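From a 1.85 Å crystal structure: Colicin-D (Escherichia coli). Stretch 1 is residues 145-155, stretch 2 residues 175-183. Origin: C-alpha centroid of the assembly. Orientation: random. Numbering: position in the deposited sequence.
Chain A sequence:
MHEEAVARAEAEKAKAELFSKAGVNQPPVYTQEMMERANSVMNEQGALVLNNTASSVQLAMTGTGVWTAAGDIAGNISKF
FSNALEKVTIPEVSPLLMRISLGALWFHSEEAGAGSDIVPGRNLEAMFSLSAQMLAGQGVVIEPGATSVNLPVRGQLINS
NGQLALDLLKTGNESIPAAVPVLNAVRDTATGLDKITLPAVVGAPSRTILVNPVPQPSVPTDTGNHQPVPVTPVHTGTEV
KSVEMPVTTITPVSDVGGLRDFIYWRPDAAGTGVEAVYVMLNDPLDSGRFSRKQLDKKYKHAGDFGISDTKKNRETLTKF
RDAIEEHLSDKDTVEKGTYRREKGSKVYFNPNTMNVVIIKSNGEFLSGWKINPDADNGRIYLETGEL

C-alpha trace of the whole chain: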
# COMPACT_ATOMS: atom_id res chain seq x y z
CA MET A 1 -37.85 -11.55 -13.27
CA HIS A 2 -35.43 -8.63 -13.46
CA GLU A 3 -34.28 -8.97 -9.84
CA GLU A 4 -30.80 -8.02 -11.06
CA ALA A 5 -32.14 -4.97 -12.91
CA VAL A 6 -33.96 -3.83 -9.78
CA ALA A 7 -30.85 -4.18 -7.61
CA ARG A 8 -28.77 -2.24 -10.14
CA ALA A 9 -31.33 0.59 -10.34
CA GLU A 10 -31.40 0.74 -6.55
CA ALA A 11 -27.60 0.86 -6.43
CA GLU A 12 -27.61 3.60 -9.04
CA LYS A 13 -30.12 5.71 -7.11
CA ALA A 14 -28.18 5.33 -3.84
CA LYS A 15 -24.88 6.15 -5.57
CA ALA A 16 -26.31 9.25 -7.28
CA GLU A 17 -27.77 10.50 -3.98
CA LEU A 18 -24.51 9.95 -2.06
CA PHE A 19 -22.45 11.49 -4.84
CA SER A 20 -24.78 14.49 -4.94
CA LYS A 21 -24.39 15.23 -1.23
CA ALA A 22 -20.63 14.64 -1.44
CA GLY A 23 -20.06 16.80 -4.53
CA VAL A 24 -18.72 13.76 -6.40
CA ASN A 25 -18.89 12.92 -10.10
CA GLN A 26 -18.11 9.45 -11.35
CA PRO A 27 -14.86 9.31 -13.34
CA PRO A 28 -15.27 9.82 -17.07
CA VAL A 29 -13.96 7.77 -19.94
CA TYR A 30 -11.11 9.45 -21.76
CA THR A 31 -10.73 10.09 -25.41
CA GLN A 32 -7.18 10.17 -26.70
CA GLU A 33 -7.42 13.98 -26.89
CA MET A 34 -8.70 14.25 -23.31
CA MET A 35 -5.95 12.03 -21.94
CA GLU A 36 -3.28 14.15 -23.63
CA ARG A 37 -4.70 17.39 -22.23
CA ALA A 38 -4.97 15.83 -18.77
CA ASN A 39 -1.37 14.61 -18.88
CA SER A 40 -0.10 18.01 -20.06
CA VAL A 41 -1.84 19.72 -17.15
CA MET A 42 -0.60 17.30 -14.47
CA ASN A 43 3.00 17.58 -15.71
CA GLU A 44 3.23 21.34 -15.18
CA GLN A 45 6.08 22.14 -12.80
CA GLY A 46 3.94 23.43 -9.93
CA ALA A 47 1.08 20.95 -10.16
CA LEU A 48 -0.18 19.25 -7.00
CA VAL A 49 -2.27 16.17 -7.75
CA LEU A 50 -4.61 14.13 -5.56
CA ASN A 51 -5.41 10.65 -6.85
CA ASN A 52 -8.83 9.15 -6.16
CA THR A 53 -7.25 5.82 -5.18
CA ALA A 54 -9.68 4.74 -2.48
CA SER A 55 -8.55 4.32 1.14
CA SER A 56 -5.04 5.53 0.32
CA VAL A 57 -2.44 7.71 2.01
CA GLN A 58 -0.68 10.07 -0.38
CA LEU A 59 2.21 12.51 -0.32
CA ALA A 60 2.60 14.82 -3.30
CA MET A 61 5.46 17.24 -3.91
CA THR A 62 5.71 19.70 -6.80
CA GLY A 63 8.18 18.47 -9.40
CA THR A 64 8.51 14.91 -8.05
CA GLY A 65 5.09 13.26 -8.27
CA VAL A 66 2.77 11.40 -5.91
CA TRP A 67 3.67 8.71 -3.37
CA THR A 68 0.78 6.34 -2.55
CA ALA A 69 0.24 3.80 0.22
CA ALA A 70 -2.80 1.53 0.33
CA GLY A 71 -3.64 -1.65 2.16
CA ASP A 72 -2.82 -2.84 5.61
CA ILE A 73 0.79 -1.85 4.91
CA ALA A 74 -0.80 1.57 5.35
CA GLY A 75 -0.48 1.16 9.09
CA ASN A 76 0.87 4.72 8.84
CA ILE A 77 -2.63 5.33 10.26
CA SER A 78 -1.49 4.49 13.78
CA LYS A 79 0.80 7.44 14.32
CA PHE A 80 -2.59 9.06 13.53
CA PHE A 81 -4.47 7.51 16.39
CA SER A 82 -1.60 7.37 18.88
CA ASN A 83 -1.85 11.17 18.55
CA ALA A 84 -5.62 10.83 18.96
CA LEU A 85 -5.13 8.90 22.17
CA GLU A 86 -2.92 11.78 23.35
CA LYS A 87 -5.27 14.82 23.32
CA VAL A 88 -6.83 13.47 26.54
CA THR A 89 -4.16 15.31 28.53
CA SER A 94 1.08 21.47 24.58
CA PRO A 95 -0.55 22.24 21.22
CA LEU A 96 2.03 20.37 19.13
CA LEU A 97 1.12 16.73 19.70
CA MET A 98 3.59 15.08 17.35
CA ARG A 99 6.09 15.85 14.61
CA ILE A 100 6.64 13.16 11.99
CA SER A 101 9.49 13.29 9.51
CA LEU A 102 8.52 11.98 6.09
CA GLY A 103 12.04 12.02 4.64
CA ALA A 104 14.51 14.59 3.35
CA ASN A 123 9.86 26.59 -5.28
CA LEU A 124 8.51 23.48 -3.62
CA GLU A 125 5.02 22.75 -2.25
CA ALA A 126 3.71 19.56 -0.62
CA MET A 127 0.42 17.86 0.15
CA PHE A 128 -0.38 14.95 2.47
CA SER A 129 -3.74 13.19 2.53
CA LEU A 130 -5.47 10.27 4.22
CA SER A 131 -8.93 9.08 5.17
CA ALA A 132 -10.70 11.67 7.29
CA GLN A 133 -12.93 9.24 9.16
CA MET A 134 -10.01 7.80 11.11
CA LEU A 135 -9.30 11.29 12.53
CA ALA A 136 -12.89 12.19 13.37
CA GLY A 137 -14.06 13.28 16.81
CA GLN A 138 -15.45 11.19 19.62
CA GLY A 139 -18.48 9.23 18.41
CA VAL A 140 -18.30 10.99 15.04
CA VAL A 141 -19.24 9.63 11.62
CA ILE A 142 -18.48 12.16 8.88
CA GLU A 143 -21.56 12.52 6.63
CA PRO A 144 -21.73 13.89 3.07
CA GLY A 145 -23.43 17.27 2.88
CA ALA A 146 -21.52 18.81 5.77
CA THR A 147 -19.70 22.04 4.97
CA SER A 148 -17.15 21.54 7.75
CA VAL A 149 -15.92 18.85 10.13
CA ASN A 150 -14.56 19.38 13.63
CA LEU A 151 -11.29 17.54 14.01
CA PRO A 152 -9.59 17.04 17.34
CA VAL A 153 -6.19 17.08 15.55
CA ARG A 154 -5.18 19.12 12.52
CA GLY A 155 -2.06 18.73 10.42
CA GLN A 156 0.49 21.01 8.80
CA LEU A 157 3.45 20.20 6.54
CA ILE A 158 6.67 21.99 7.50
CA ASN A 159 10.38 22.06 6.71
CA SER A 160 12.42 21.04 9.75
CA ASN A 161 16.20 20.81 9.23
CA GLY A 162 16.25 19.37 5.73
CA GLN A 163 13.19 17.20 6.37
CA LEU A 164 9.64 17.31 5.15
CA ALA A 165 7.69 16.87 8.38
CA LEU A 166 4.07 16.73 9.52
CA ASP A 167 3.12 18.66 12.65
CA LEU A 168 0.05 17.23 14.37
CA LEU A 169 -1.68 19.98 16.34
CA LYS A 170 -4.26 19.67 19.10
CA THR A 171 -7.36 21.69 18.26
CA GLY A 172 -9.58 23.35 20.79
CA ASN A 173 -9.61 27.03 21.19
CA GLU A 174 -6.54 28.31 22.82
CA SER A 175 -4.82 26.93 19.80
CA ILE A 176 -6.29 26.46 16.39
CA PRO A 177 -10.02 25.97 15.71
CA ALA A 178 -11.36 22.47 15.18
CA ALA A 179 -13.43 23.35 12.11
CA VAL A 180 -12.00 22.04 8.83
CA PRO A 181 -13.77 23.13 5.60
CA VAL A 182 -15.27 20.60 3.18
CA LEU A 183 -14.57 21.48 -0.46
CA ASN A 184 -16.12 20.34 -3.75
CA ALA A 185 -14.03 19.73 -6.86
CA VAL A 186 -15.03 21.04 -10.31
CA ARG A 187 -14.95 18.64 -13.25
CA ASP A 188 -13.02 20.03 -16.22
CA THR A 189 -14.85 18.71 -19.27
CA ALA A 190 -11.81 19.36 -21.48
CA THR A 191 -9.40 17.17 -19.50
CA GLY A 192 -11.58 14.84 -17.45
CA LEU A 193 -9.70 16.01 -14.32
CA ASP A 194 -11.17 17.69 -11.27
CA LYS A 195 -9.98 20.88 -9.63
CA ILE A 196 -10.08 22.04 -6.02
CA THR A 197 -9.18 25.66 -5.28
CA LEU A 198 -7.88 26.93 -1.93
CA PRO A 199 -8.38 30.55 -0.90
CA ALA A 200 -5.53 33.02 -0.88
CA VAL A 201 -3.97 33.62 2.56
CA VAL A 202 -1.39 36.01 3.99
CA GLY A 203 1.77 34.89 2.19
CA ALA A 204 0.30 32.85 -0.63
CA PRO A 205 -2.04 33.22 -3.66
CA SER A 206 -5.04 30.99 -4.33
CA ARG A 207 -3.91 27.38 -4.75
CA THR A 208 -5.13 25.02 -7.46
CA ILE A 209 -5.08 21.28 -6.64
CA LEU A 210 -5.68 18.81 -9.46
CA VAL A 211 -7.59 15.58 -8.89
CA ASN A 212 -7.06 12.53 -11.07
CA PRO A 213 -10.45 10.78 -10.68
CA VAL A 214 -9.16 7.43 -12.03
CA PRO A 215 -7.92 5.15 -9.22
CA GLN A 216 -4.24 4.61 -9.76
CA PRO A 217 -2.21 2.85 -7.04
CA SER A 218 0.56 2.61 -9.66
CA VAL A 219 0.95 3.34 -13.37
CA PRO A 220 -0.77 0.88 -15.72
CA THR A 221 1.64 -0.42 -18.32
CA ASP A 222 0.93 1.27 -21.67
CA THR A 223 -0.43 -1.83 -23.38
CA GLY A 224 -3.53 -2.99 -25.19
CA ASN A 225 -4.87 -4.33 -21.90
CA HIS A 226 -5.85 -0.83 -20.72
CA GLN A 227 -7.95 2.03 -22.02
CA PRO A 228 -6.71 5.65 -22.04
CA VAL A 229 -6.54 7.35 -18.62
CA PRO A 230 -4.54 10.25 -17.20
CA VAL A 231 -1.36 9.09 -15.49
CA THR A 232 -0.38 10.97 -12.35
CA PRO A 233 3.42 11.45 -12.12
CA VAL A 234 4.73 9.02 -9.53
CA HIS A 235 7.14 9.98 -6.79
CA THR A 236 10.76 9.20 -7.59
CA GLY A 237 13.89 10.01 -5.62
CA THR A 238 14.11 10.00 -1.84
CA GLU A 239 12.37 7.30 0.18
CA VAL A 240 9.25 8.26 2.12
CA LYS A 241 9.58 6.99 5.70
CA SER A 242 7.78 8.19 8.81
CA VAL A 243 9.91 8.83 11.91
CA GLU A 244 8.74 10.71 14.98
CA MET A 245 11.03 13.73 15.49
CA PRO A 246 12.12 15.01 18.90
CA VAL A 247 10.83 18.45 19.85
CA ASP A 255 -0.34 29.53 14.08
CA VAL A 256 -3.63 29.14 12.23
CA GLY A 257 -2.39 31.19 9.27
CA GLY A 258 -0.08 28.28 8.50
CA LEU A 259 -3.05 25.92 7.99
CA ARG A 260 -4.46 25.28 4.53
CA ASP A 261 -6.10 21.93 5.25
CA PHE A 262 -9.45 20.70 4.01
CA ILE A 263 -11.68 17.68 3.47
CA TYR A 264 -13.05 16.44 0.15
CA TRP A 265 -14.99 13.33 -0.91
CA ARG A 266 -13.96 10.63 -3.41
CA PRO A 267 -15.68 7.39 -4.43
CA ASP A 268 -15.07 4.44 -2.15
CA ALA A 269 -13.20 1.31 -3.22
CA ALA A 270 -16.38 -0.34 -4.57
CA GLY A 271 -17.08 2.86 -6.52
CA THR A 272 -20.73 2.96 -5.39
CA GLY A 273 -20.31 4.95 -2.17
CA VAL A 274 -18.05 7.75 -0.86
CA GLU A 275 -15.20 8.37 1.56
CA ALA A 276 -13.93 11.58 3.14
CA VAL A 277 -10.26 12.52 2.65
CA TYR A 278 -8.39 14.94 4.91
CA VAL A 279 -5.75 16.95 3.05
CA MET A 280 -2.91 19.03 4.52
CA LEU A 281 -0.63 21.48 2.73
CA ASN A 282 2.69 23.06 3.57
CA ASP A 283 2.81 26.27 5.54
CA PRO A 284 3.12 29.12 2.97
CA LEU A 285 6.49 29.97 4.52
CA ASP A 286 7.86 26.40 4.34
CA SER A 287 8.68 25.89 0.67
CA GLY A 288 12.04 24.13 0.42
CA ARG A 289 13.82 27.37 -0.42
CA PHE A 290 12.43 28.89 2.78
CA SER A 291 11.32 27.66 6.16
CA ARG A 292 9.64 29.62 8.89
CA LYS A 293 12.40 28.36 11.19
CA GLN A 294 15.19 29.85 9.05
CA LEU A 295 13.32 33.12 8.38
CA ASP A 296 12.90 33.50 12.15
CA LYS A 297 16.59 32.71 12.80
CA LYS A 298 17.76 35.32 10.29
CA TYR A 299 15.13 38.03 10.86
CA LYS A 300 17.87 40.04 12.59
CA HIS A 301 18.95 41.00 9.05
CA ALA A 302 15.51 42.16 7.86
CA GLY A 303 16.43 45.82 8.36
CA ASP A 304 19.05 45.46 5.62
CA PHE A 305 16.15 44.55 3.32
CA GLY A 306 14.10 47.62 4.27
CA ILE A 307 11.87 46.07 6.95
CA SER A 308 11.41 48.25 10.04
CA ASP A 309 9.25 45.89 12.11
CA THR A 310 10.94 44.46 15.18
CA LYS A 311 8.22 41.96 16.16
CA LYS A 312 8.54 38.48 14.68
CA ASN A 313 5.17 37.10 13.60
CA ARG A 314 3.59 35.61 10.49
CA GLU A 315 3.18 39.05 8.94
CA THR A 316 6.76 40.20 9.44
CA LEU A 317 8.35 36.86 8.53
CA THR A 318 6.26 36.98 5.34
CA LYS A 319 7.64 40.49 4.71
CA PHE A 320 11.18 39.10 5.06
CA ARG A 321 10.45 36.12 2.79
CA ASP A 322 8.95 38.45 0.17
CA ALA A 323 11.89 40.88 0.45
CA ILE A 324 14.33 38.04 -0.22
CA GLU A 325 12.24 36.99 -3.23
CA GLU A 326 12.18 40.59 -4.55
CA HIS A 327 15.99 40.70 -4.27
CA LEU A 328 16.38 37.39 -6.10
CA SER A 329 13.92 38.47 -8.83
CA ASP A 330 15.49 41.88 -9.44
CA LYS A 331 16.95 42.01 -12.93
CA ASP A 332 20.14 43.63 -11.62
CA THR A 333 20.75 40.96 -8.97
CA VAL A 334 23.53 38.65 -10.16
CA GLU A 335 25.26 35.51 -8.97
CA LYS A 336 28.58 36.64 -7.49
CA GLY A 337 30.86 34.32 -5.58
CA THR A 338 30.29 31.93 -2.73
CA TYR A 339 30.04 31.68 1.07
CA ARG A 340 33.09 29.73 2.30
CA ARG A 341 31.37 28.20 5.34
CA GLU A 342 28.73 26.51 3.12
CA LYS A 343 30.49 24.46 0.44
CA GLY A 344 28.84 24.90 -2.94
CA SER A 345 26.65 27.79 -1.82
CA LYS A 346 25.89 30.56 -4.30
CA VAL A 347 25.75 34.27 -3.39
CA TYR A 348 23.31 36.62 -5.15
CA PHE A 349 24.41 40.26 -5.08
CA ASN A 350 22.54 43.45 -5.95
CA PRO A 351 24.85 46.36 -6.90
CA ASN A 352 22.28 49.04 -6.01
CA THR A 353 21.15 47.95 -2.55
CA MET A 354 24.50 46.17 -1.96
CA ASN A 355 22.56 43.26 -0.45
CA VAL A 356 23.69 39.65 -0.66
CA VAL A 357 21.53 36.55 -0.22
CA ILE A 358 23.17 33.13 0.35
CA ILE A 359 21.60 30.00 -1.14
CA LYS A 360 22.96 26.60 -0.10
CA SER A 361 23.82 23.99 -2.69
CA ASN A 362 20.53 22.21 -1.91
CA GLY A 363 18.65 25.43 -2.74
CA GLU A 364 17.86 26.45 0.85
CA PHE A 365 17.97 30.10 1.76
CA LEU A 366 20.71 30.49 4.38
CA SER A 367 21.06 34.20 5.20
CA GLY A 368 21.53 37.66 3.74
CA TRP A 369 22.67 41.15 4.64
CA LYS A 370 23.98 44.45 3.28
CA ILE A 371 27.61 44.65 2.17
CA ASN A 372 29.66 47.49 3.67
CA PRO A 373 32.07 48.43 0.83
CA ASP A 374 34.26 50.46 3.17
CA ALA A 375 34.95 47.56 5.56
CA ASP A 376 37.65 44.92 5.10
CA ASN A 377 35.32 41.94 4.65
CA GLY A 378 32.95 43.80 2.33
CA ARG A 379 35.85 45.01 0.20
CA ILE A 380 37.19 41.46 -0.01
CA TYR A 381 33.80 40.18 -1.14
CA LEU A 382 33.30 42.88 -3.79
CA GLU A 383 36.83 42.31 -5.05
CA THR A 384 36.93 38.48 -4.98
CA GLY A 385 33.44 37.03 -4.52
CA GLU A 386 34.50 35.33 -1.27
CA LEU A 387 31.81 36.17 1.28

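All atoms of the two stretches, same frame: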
# COMPACT_ATOMS: atom_id res chain seq x y z
N GLY A 145 -22.54 16.14 2.74
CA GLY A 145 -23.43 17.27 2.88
C GLY A 145 -22.94 18.29 3.88
O GLY A 145 -23.30 19.46 3.78
N ALA A 146 -22.11 17.86 4.83
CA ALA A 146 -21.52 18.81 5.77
C ALA A 146 -20.62 19.79 5.02
O ALA A 146 -19.95 19.44 4.05
CB ALA A 146 -20.71 18.06 6.84
N THR A 147 -20.60 21.03 5.50
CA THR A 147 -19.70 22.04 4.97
C THR A 147 -18.44 22.20 5.81
O THR A 147 -17.50 22.86 5.37
CB THR A 147 -20.43 23.39 4.90
OG1 THR A 147 -20.91 23.69 6.21
CG2 THR A 147 -21.61 23.28 3.95
N SER A 148 -18.39 21.62 7.01
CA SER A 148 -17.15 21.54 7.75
C SER A 148 -17.22 20.35 8.69
O SER A 148 -18.28 19.78 8.93
CB SER A 148 -16.85 22.85 8.50
OG SER A 148 -17.85 23.14 9.46
N VAL A 149 -16.06 19.97 9.21
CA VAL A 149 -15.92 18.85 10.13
C VAL A 149 -14.99 19.28 11.25
O VAL A 149 -13.93 19.86 10.99
CB VAL A 149 -15.36 17.60 9.42
CG1 VAL A 149 -15.21 16.45 10.41
CG2 VAL A 149 -16.22 17.21 8.23
N ASN A 150 -15.39 19.03 12.49
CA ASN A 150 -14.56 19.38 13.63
C ASN A 150 -13.55 18.27 13.89
O ASN A 150 -13.94 17.15 14.24
CB ASN A 150 -15.42 19.64 14.86
CG ASN A 150 -16.03 21.04 14.88
OD1 ASN A 150 -15.94 21.79 13.90
ND2 ASN A 150 -16.66 21.39 15.99
N LEU A 151 -12.27 18.57 13.72
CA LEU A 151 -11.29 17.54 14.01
C LEU A 151 -10.57 17.85 15.31
O LEU A 151 -10.21 19.00 15.57
CB LEU A 151 -10.25 17.40 12.89
CG LEU A 151 -10.79 16.95 11.53
CD1 LEU A 151 -9.63 16.66 10.58
CD2 LEU A 151 -11.67 15.73 11.70
N PRO A 152 -10.32 16.82 16.11
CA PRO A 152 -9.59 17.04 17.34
C PRO A 152 -8.10 17.29 17.10
O PRO A 152 -7.42 17.83 17.98
CB PRO A 152 -9.87 15.73 18.10
CG PRO A 152 -10.00 14.75 17.17
CD PRO A 152 -10.69 15.40 15.98
N VAL A 153 -7.59 16.90 15.93
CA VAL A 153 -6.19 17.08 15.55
C VAL A 153 -6.17 17.60 14.13
O VAL A 153 -6.83 17.02 13.26
CB VAL A 153 -5.39 15.77 15.61
CG1 VAL A 153 -3.96 16.00 15.12
CG2 VAL A 153 -5.38 15.23 16.99
N ARG A 154 -5.41 18.66 13.88
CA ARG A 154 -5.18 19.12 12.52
C ARG A 154 -3.70 19.00 12.19
O ARG A 154 -2.84 18.91 13.08
CB ARG A 154 -5.67 20.55 12.32
CG ARG A 154 -7.20 20.63 12.24
CD ARG A 154 -7.68 22.06 12.30
NE ARG A 154 -7.41 22.80 11.08
CZ ARG A 154 -7.70 24.08 10.93
NH1 ARG A 154 -8.26 24.75 11.93
NH2 ARG A 154 -7.41 24.71 9.79
N GLY A 155 -3.40 18.99 10.90
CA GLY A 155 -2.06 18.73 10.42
C GLY A 155 -1.53 19.88 9.59
O GLY A 155 -2.29 20.64 8.98
N SER A 175 -5.80 27.26 20.77
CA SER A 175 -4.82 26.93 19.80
C SER A 175 -5.13 27.20 18.35
O SER A 175 -4.66 28.16 17.75
CB SER A 175 -4.50 25.42 19.87
OG SER A 175 -4.88 24.83 21.11
N ILE A 176 -5.93 26.34 17.79
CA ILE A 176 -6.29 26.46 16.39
C ILE A 176 -7.72 25.95 16.47
O ILE A 176 -8.01 25.07 17.30
CB ILE A 176 -5.45 25.73 15.34
CG1 ILE A 176 -5.63 24.22 15.51
CG2 ILE A 176 -3.97 26.06 15.53
CD1 ILE A 176 -4.66 23.39 14.73
N PRO A 177 -8.65 26.48 15.68
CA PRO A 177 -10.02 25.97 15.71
C PRO A 177 -10.10 24.53 15.22
O PRO A 177 -9.23 24.05 14.49
CB PRO A 177 -10.78 26.91 14.77
CG PRO A 177 -9.90 28.14 14.67
CD PRO A 177 -8.50 27.63 14.77
N ALA A 178 -11.16 23.84 15.63
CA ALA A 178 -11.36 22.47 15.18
C ALA A 178 -11.96 22.38 13.79
O ALA A 178 -11.79 21.36 13.11
CB ALA A 178 -12.24 21.71 16.17
N ALA A 179 -12.64 23.44 13.33
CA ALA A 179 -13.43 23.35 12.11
C ALA A 179 -12.54 23.28 10.88
O ALA A 179 -11.67 24.13 10.68
CB ALA A 179 -14.39 24.54 12.01
N VAL A 180 -12.74 22.25 10.07
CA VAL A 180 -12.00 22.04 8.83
C VAL A 180 -13.00 22.15 7.69
O VAL A 180 -14.02 21.47 7.73
CB VAL A 180 -11.29 20.67 8.81
CG1 VAL A 180 -10.71 20.38 7.45
CG2 VAL A 180 -10.19 20.62 9.88
N PRO A 181 -12.76 22.97 6.67
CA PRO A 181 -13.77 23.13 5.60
C PRO A 181 -13.82 21.93 4.65
O PRO A 181 -12.79 21.37 4.27
CB PRO A 181 -13.29 24.38 4.85
CG PRO A 181 -11.79 24.32 5.01
CD PRO A 181 -11.58 23.82 6.43
N VAL A 182 -15.04 21.59 4.23
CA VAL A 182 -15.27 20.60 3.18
C VAL A 182 -15.39 21.31 1.84
O VAL A 182 -16.20 22.24 1.68
CB VAL A 182 -16.53 19.77 3.47
CG1 VAL A 182 -16.78 18.75 2.33
CG2 VAL A 182 -16.40 19.07 4.82
N LEU A 183 -14.61 20.86 0.85
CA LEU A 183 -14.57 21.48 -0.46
C LEU A 183 -15.10 20.53 -1.52
O LEU A 183 -15.02 19.31 -1.38
CB LEU A 183 -13.15 21.91 -0.79
CG LEU A 183 -12.51 22.80 0.28
CD1 LEU A 183 -11.12 23.22 -0.13
CD2 LEU A 183 -13.39 24.02 0.51
O HOH W 1 -16.66 24.65 2.75

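The most unusual feature of this contact is an arginine that continues a backbone ladder after the ladder itself has run out. Between residues 145-155 and 175-183 of colicin D, two short antiparallel strands exchange main-chain hydrogen bonds. Beyond their last rung the side chain of Arg154, reaching across from a second strand segment, takes the carbonyl of Pro177, the residue before Ala178, whose own carbonyl accepts the last main-chain bond: Arg154 NH1 donates to Pro177 O at 2.8 Å, and that oxygen lies at the edge of the guanidinium, near its plane, where an N-H can point at it. Ala179 O instead sits over one face of the same group, with NH1 3.7 Å from Ala179 O, and is not a hydrogen-bond partner. The two carbonyls differ both in distance and in place: one lies close to NH1 and near the plane, the other farther off and over the face. The other nitrogens, NE and NH2, are satisfied elsewhere in the structure.

The ladder illustrates a general rule of antiparallel pairing, that narrow and wide pairs alternate. At the hydrogen-bonded pair Val149 and Val180, each residue both gives and receives: Val149 N donates to Val180 O at 2.9 Å, and Val180 N donates to Val149 O at 2.8 Å. Here the CA atoms of Val149 and Val180 stand 5.2 Å apart. In the flanking non-hydrogen-bonded pairs the backbones draw closer, with 4.3 Å between Ser148 CA and Pro181 CA and 4.4 Å between Asn150 CA and Ala179 CA. Proline is readily accommodated at such a position, because its nitrogen, which carries no hydrogen, is not asked to donate across the ladder. Outside these pairs, Val182 N donates to Thr147 O at 3.0 Å in a nearly straight bond, and Leu151 N donates to Ala178 O at 2.9 Å.

Carbonyls that accept these bonds also meet CA-H groups. Ser148 CA lies 3.1 Å from Val180 O, and Asn150 CA lies 3.4 Å from Ala178 O, the latter with the straighter approach at hydrogen. A water joins the Thr147 end of the ladder, donating to Val182 O at 2.7 Å and, over a longer 3.3 Å, to Thr147 O; the latter oxygen thus receives both an amide and a water.

Side chains follow the alternation of the strands. Ser148, Asn150, Ala179 and Pro181 share one face, where Asn150 bends its end back over its partner, bringing OD1 to 3.5 Å from Ala179 CA. Val149 and Val180 occupy the other, and both are buried. Each valine finds an apolar neighbour diagonally rather than straight across: Val149 CG2 packs 3.9 Å from Val182 CG2, while Leu151 CD1 lies 4.1 Å from Val180 CG2.

Val180 CG2 also comes within 3.7 Å of Arg154 NE, and Ile176 CD1 approaches Arg154 CB at 3.9 Å. Arginine therefore has hydrocarbon contacts along its length as well as a polar one at its tip, and it has more area covered by the opposing stretch than any other residue in the contact.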